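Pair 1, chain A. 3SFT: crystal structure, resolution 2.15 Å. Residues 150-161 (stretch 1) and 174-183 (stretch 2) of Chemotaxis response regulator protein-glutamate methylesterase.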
# COMPACT_ATOMS: atom_id res chain seq x y z
N GLY A 150 7.07 4.11 -14.78
CA GLY A 150 5.89 3.90 -15.60
C GLY A 150 4.69 3.29 -14.90
O GLY A 150 3.74 2.87 -15.56
N GLY A 151 4.74 3.22 -13.57
CA GLY A 151 3.62 2.68 -12.82
C GLY A 151 2.44 3.63 -12.76
O GLY A 151 2.46 4.71 -13.37
N THR A 152 1.43 3.26 -11.98
CA THR A 152 0.21 4.05 -11.84
C THR A 152 -0.02 4.46 -10.39
O THR A 152 0.19 3.67 -9.47
CB THR A 152 -1.01 3.23 -12.35
OG1 THR A 152 -0.84 2.96 -13.76
CG2 THR A 152 -2.31 3.99 -12.13
N VAL A 153 -0.50 5.68 -10.18
CA VAL A 153 -0.73 6.20 -8.84
C VAL A 153 -2.16 6.69 -8.59
O VAL A 153 -2.74 7.42 -9.40
CB VAL A 153 0.26 7.34 -8.51
CG1 VAL A 153 -0.04 7.95 -7.15
CG2 VAL A 153 1.69 6.81 -8.57
N ILE A 154 -2.71 6.29 -7.45
CA ILE A 154 -4.05 6.69 -7.05
C ILE A 154 -3.97 7.41 -5.70
O ILE A 154 -3.37 6.91 -4.76
CB ILE A 154 -4.99 5.48 -6.91
CG1 ILE A 154 -5.16 4.78 -8.25
CG2 ILE A 154 -6.34 5.92 -6.38
CD1 ILE A 154 -5.86 3.42 -8.15
N ALA A 155 -4.55 8.60 -5.64
CA ALA A 155 -4.57 9.38 -4.40
C ALA A 155 -6.01 9.46 -3.93
O ALA A 155 -6.93 9.61 -4.74
CB ALA A 155 -4.02 10.77 -4.64
N GLU A 156 -6.21 9.33 -2.62
CA GLU A 156 -7.55 9.40 -2.06
C GLU A 156 -8.08 10.83 -2.06
O GLU A 156 -7.38 11.77 -1.67
CB GLU A 156 -7.59 8.83 -0.64
CG GLU A 156 -9.01 8.78 -0.03
CD GLU A 156 -9.07 8.14 1.35
OE1 GLU A 156 -8.02 7.78 1.91
OE2 GLU A 156 -10.18 8.00 1.90
N ASP A 157 -9.30 10.99 -2.57
CA ASP A 157 -9.97 12.28 -2.64
C ASP A 157 -10.28 12.79 -1.23
O ASP A 157 -10.57 12.00 -0.33
CB ASP A 157 -11.26 12.14 -3.46
CG ASP A 157 -11.96 13.46 -3.71
OD1 ASP A 157 -11.81 14.01 -4.82
OD2 ASP A 157 -12.66 13.95 -2.81
N LYS A 158 -10.24 14.10 -1.06
CA LYS A 158 -10.51 14.75 0.22
C LYS A 158 -11.84 14.34 0.85
O LYS A 158 -11.98 14.34 2.08
CB LYS A 158 -10.47 16.28 0.05
CG LYS A 158 -10.53 17.05 1.36
CD LYS A 158 -10.56 18.56 1.13
CE LYS A 158 -10.56 19.32 2.46
NZ LYS A 158 -9.30 19.14 3.22
N GLU A 159 -12.81 13.99 0.02
CA GLU A 159 -14.14 13.59 0.48
C GLU A 159 -14.13 12.53 1.59
O GLU A 159 -14.75 12.70 2.64
CB GLU A 159 -14.97 13.08 -0.69
CG GLU A 159 -16.37 12.60 -0.31
CD GLU A 159 -17.11 11.93 -1.46
OE1 GLU A 159 -16.86 12.28 -2.64
OE2 GLU A 159 -17.95 11.06 -1.19
N THR A 160 -13.40 11.44 1.35
CA THR A 160 -13.35 10.34 2.31
C THR A 160 -12.18 10.35 3.29
O THR A 160 -12.08 9.46 4.13
CB THR A 160 -13.42 8.99 1.57
OG1 THR A 160 -12.40 8.93 0.57
CG2 THR A 160 -14.78 8.82 0.90
N CYS A 161 -11.31 11.35 3.20
CA CYS A 161 -10.16 11.45 4.10
C CYS A 161 -10.48 12.07 5.44
O CYS A 161 -11.31 12.98 5.54
CB CYS A 161 -9.04 12.30 3.48
SG CYS A 161 -8.19 11.62 2.05
N GLY A 174 2.08 16.34 -8.79
CA GLY A 174 1.60 15.93 -10.09
C GLY A 174 1.75 14.43 -10.33
O GLY A 174 1.67 13.97 -11.46
N TYR A 175 1.93 13.67 -9.24
CA TYR A 175 2.11 12.22 -9.34
C TYR A 175 0.84 11.38 -9.39
O TYR A 175 0.91 10.19 -9.69
CB TYR A 175 2.99 11.71 -8.20
CG TYR A 175 4.39 12.30 -8.17
CD1 TYR A 175 5.04 12.66 -9.35
CD2 TYR A 175 5.05 12.49 -6.96
CE1 TYR A 175 6.33 13.19 -9.33
CE2 TYR A 175 6.33 13.03 -6.92
CZ TYR A 175 6.96 13.38 -8.11
OH TYR A 175 8.23 13.89 -8.08
N ALA A 176 -0.30 12.00 -9.11
CA ALA A 176 -1.56 11.26 -9.12
C ALA A 176 -2.20 11.11 -10.49
O ALA A 176 -2.40 12.09 -11.20
CB ALA A 176 -2.56 11.89 -8.14
N ASP A 177 -2.49 9.88 -10.88
CA ASP A 177 -3.15 9.61 -12.15
C ASP A 177 -4.65 9.64 -11.90
O ASP A 177 -5.43 9.94 -12.80
CB ASP A 177 -2.75 8.24 -12.70
CG ASP A 177 -1.27 8.15 -13.04
OD1 ASP A 177 -0.80 8.94 -13.88
OD2 ASP A 177 -0.58 7.29 -12.45
N TYR A 178 -5.04 9.31 -10.67
CA TYR A 178 -6.44 9.30 -10.26
C TYR A 178 -6.59 9.86 -8.84
O TYR A 178 -5.74 9.63 -7.98
CB TYR A 178 -6.99 7.87 -10.26
CG TYR A 178 -6.90 7.16 -11.59
CD1 TYR A 178 -7.84 7.38 -12.59
CD2 TYR A 178 -5.86 6.26 -11.84
CE1 TYR A 178 -7.75 6.74 -13.83
CE2 TYR A 178 -5.76 5.62 -13.07
CZ TYR A 178 -6.70 5.86 -14.06
OH TYR A 178 -6.58 5.23 -15.27
N VAL A 179 -7.65 10.62 -8.64
CA VAL A 179 -7.97 11.19 -7.33
C VAL A 179 -9.38 10.66 -7.11
O VAL A 179 -10.32 11.10 -7.77
CB VAL A 179 -7.96 12.73 -7.35
CG1 VAL A 179 -8.30 13.27 -5.97
CG2 VAL A 179 -6.58 13.23 -7.79
N LEU A 180 -9.51 9.68 -6.22
CA LEU A 180 -10.81 9.05 -5.99
C LEU A 180 -11.21 8.86 -4.53
O LEU A 180 -10.36 8.60 -3.68
CB LEU A 180 -10.81 7.67 -6.64
CG LEU A 180 -10.50 7.53 -8.13
CD1 LEU A 180 -10.08 6.10 -8.42
CD2 LEU A 180 -11.70 7.91 -8.97
N PRO A 181 -12.51 9.00 -4.23
CA PRO A 181 -12.94 8.80 -2.85
C PRO A 181 -12.71 7.31 -2.59
O PRO A 181 -12.73 6.51 -3.53
CB PRO A 181 -14.42 9.18 -2.89
CG PRO A 181 -14.81 8.92 -4.31
CD PRO A 181 -13.63 9.45 -5.08
N ALA A 182 -12.42 6.95 -1.35
CA ALA A 182 -12.13 5.56 -0.99
C ALA A 182 -13.02 4.49 -1.61
O ALA A 182 -12.52 3.49 -2.12
CB ALA A 182 -12.08 5.40 0.52
N TYR A 183 -14.33 4.71 -1.58
CA TYR A 183 -15.29 3.75 -2.14
C TYR A 183 -15.18 3.49 -3.64
O TYR A 183 -15.63 2.45 -4.13
CB TYR A 183 -16.73 4.12 -1.74
CG TYR A 183 -17.18 5.52 -2.14
CD1 TYR A 183 -17.69 5.77 -3.41
CD2 TYR A 183 -17.10 6.58 -1.24
CE1 TYR A 183 -18.12 7.05 -3.78
CE2 TYR A 183 -17.52 7.85 -1.59
CZ TYR A 183 -18.03 8.08 -2.86
OH TYR A 183 -18.45 9.34 -3.22

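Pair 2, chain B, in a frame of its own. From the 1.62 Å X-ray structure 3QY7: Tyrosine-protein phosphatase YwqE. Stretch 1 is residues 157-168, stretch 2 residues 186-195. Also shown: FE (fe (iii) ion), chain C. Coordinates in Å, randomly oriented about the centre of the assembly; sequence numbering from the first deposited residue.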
# COMPACT_ATOMS: atom_id res chain seq x y z
N GLY B 157 -0.29 -12.38 -12.19
CA GLY B 157 -1.49 -11.58 -11.97
C GLY B 157 -1.51 -10.69 -10.73
O GLY B 157 -2.44 -9.90 -10.56
N ALA B 158 -0.47 -10.79 -9.91
CA ALA B 158 -0.36 -9.95 -8.72
C ALA B 158 -0.03 -8.54 -9.14
O ALA B 158 0.60 -8.31 -10.17
CB ALA B 158 0.72 -10.48 -7.79
N ALA B 159 -0.50 -7.58 -8.34
CA ALA B 159 -0.02 -6.20 -8.45
C ALA B 159 0.91 -5.91 -7.29
O ALA B 159 0.96 -6.66 -6.31
CB ALA B 159 -1.22 -5.24 -8.43
N SER B 160 1.64 -4.80 -7.36
CA SER B 160 2.43 -4.38 -6.20
C SER B 160 2.47 -2.87 -6.00
O SER B 160 2.23 -2.10 -6.94
CB SER B 160 3.85 -4.98 -6.22
OG SER B 160 4.75 -4.23 -7.01
N GLN B 161 2.79 -2.48 -4.78
CA GLN B 161 2.77 -1.07 -4.36
C GLN B 161 4.12 -0.72 -3.74
O GLN B 161 4.53 -1.32 -2.74
CB GLN B 161 1.60 -0.86 -3.39
CG GLN B 161 1.72 0.42 -2.53
CD GLN B 161 2.35 0.15 -1.19
OE1 GLN B 161 1.99 -0.80 -0.50
NE2 GLN B 161 3.27 1.03 -0.77
N ILE B 162 4.77 0.26 -4.34
CA ILE B 162 6.05 0.78 -3.87
C ILE B 162 5.81 1.90 -2.88
O ILE B 162 4.77 2.57 -2.91
CB ILE B 162 6.93 1.24 -5.05
CG1 ILE B 162 8.40 1.28 -4.63
CG2 ILE B 162 6.45 2.56 -5.67
CD1 ILE B 162 9.27 0.59 -5.62
N THR B 163 6.77 2.11 -1.99
CA THR B 163 6.66 3.17 -0.97
C THR B 163 7.22 4.47 -1.51
O THR B 163 8.32 4.48 -2.06
CB THR B 163 7.46 2.81 0.31
OG1 THR B 163 7.25 1.42 0.65
CG2 THR B 163 7.03 3.68 1.47
N SER B 164 6.48 5.57 -1.33
CA SER B 164 6.96 6.90 -1.75
C SER B 164 8.33 7.16 -1.15
O SER B 164 9.23 7.57 -1.87
CB SER B 164 6.00 8.02 -1.34
OG SER B 164 4.74 7.90 -1.99
N GLY B 165 8.48 6.90 0.14
CA GLY B 165 9.75 7.18 0.80
C GLY B 165 10.94 6.46 0.19
O GLY B 165 12.05 7.00 0.14
N SER B 166 10.73 5.22 -0.28
CA SER B 166 11.80 4.45 -0.92
C SER B 166 12.34 5.15 -2.15
O SER B 166 13.56 5.29 -2.31
CB SER B 166 11.30 3.05 -1.32
OG SER B 166 10.90 2.33 -0.17
N LEU B 167 11.43 5.58 -3.02
CA LEU B 167 11.75 6.36 -4.20
C LEU B 167 12.39 7.71 -3.86
O LEU B 167 13.27 8.17 -4.59
CB LEU B 167 10.50 6.59 -5.06
CG LEU B 167 9.98 5.34 -5.80
CD1 LEU B 167 8.58 5.56 -6.32
CD2 LEU B 167 10.94 4.91 -6.93
N ALA B 168 11.97 8.31 -2.74
CA ALA B 168 12.42 9.64 -2.32
C ALA B 168 13.78 9.60 -1.62
O ALA B 168 14.41 10.65 -1.42
CB ALA B 168 11.38 10.31 -1.43
N ASN B 186 8.25 -2.60 -14.94
CA ASN B 186 6.77 -2.64 -14.95
C ASN B 186 6.17 -3.55 -13.87
O ASN B 186 5.08 -4.09 -14.05
CB ASN B 186 6.23 -3.03 -16.34
CG ASN B 186 6.56 -2.00 -17.40
OD1 ASN B 186 6.89 -2.34 -18.55
ND2 ASN B 186 6.46 -0.73 -17.04
N LEU B 187 6.89 -3.71 -12.77
CA LEU B 187 6.46 -4.60 -11.70
C LEU B 187 5.70 -3.90 -10.58
O LEU B 187 5.21 -4.55 -9.66
CB LEU B 187 7.66 -5.35 -11.11
CG LEU B 187 8.43 -6.25 -12.07
CD1 LEU B 187 9.48 -6.98 -11.26
CD2 LEU B 187 7.52 -7.25 -12.81
N ILE B 188 5.63 -2.58 -10.67
CA ILE B 188 4.98 -1.73 -9.68
C ILE B 188 3.75 -1.09 -10.32
O ILE B 188 3.81 -0.62 -11.45
CB ILE B 188 5.95 -0.59 -9.24
CG1 ILE B 188 7.24 -1.16 -8.64
CG2 ILE B 188 5.27 0.42 -8.30
CD1 ILE B 188 7.10 -2.11 -7.43
N HIS B 189 2.65 -1.05 -9.56
CA HIS B 189 1.37 -0.54 -10.08
C HIS B 189 0.82 0.64 -9.30
O HIS B 189 -0.05 1.34 -9.82
CB HIS B 189 0.37 -1.68 -10.18
CG HIS B 189 0.92 -2.84 -10.93
ND1 HIS B 189 1.62 -3.86 -10.31
CD2 HIS B 189 0.98 -3.10 -12.26
CE1 HIS B 189 2.05 -4.72 -11.22
NE2 HIS B 189 1.68 -4.28 -12.41
N PHE B 190 1.33 0.87 -8.10
CA PHE B 190 0.89 1.96 -7.21
C PHE B 190 2.09 2.54 -6.47
O PHE B 190 3.08 1.84 -6.22
CB PHE B 190 -0.07 1.45 -6.11
CG PHE B 190 -1.22 0.63 -6.61
CD1 PHE B 190 -2.39 1.25 -7.07
CD2 PHE B 190 -1.17 -0.76 -6.55
CE1 PHE B 190 -3.47 0.49 -7.50
CE2 PHE B 190 -2.26 -1.53 -6.98
CZ PHE B 190 -3.41 -0.91 -7.45
N VAL B 191 2.00 3.82 -6.10
CA VAL B 191 2.94 4.42 -5.17
C VAL B 191 2.11 4.90 -3.98
O VAL B 191 1.04 5.51 -4.16
CB VAL B 191 3.69 5.62 -5.80
CG1 VAL B 191 4.81 6.07 -4.88
CG2 VAL B 191 4.23 5.26 -7.19
N ALA B 192 2.56 4.60 -2.77
CA ALA B 192 1.81 4.98 -1.59
C ALA B 192 2.74 5.29 -0.43
O ALA B 192 3.89 4.85 -0.41
CB ALA B 192 0.78 3.87 -1.20
N SER B 193 2.21 6.03 0.55
CA SER B 193 3.03 6.54 1.65
C SER B 193 3.53 5.50 2.63
O SER B 193 4.67 5.58 3.08
CB SER B 193 2.28 7.62 2.44
OG SER B 193 1.23 7.05 3.22
N ASP B 194 2.63 4.59 3.05
CA ASP B 194 2.90 3.74 4.18
C ASP B 194 3.30 4.65 5.37
O ASP B 194 4.15 4.29 6.19
CB ASP B 194 4.03 2.77 3.82
CG ASP B 194 4.07 1.56 4.72
OD1 ASP B 194 3.25 1.45 5.67
OD2 ASP B 194 4.94 0.70 4.45
N ALA B 195 2.69 5.82 5.46
CA ALA B 195 3.00 6.75 6.55
C ALA B 195 2.67 6.20 7.93
O ALA B 195 1.61 5.59 8.13
CB ALA B 195 2.28 8.10 6.34
FE FE C . 2.41 -0.54 6.20
O HOH W 1 4.84 0.61 1.50
O HOH W 2 7.58 0.63 3.52
O HOH W 3 6.62 7.26 2.05
O HOH W 4 3.90 -1.43 5.48

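Both pairs are built on two short parallel strands joined edge to edge. Fourteen central residues superpose with an RMSD of 0.8 Å. The strand directions differ by 29° in pair 1 and 36° in pair 2. Both crossings have the same sign.

The bridges match in register. A:Ile154 with A:Tyr178 corresponds to B:Gln161 with B:Phe190. A:Ala155 with A:Val179 corresponds to B:Ile162 with B:Val191. A:Glu156 with A:Leu180 corresponds to B:Thr163 with B:Ala192. At this third bridge the side chains of pair 1 diverge, while those of pair 2 share a face.

The backbone ladder is also shared. In pair 1, A:Ala155 N donates to A:Tyr178 O (2.8 Å), A:Leu180 N to A:Ala155 O (3.0 Å) and A:Asp157 N to A:Leu180 O (2.8 Å). In pair 2, B:Ile162 N donates to B:Phe190 O (3.0 Å), B:Ala192 N to B:Ile162 O (3.0 Å) and B:Ser164 N to B:Ala192 O (2.8 Å). Each ladder opens with a carbonyl that takes two amides. A:Val153 O accepts from A:Asp177 N (2.9 Å) and A:Tyr178 N (3.2 Å). B:Ser160 O accepts from B:His189 N (2.9 Å) and, weakly, from B:Phe190 N (3.3 Å).

Before the ladder, a side chain serves the free amide of the first strand. A:Asp177 OD2 accepts from A:Val153 N at 2.8 Å. At the matching position, B:His189 ND1 accepts from B:Ser160 N at 3.1 Å. A carboxylate and an imidazole thus do the same work. B:Ser160 adds a bond of its own, from OG to B:Leu187 O (2.7 Å). The matching A:Val153 has no hydroxyl and meets A:Tyr175 O through CB at 3.2 Å.

On the face of A:Ile154 and A:Tyr178, matched by B:Gln161 and B:Phe190, an aromatic ring takes the same place. A:Ile154 CG1 lies 3.9 Å from A:Tyr178 CD2. B:Gln161 CB lies 3.9 Å from B:Phe190 CB. Each ring has a further neighbour. A:Thr152 CG2 reaches the ring edge, 3.9 Å from A:Tyr178 CE2, and B:Ala159 CB is 4.1 Å from B:Phe190 CE2.

Beside A:Ala155 and its match B:Ile162, pair 2 carries larger side chains. A:Ala155 CB is 4.0 Å from A:Ala176 CB. The matching B:Ile162 CG2 packs 3.6 Å from B:Ile188 CG2. The same B:Ile162 CG2 is 3.8 Å from B:Val191 CG2.

Beyond the bridges the pairs also differ. In pair 1, A:Thr160 OG1 accepts from A:Ala182 N (2.8 Å) and donates to A:Glu156 OE2 (2.7 Å). This hydroxyl links the two stretches directly. A:Tyr183 OH also donates to A:Glu159 OE2 (2.7 Å). In pair 2, water joins the stretches. Water 1 donates to B:Thr163 OG1 (2.7 Å) and B:Asp194 OD2 (3.0 Å), and accepts from B:Gln161 NE2 (2.8 Å). B:Asp194, which matches A:Ala182, also binds the iron through OD1 at 2.2 Å. A helix begins at B:Ser164.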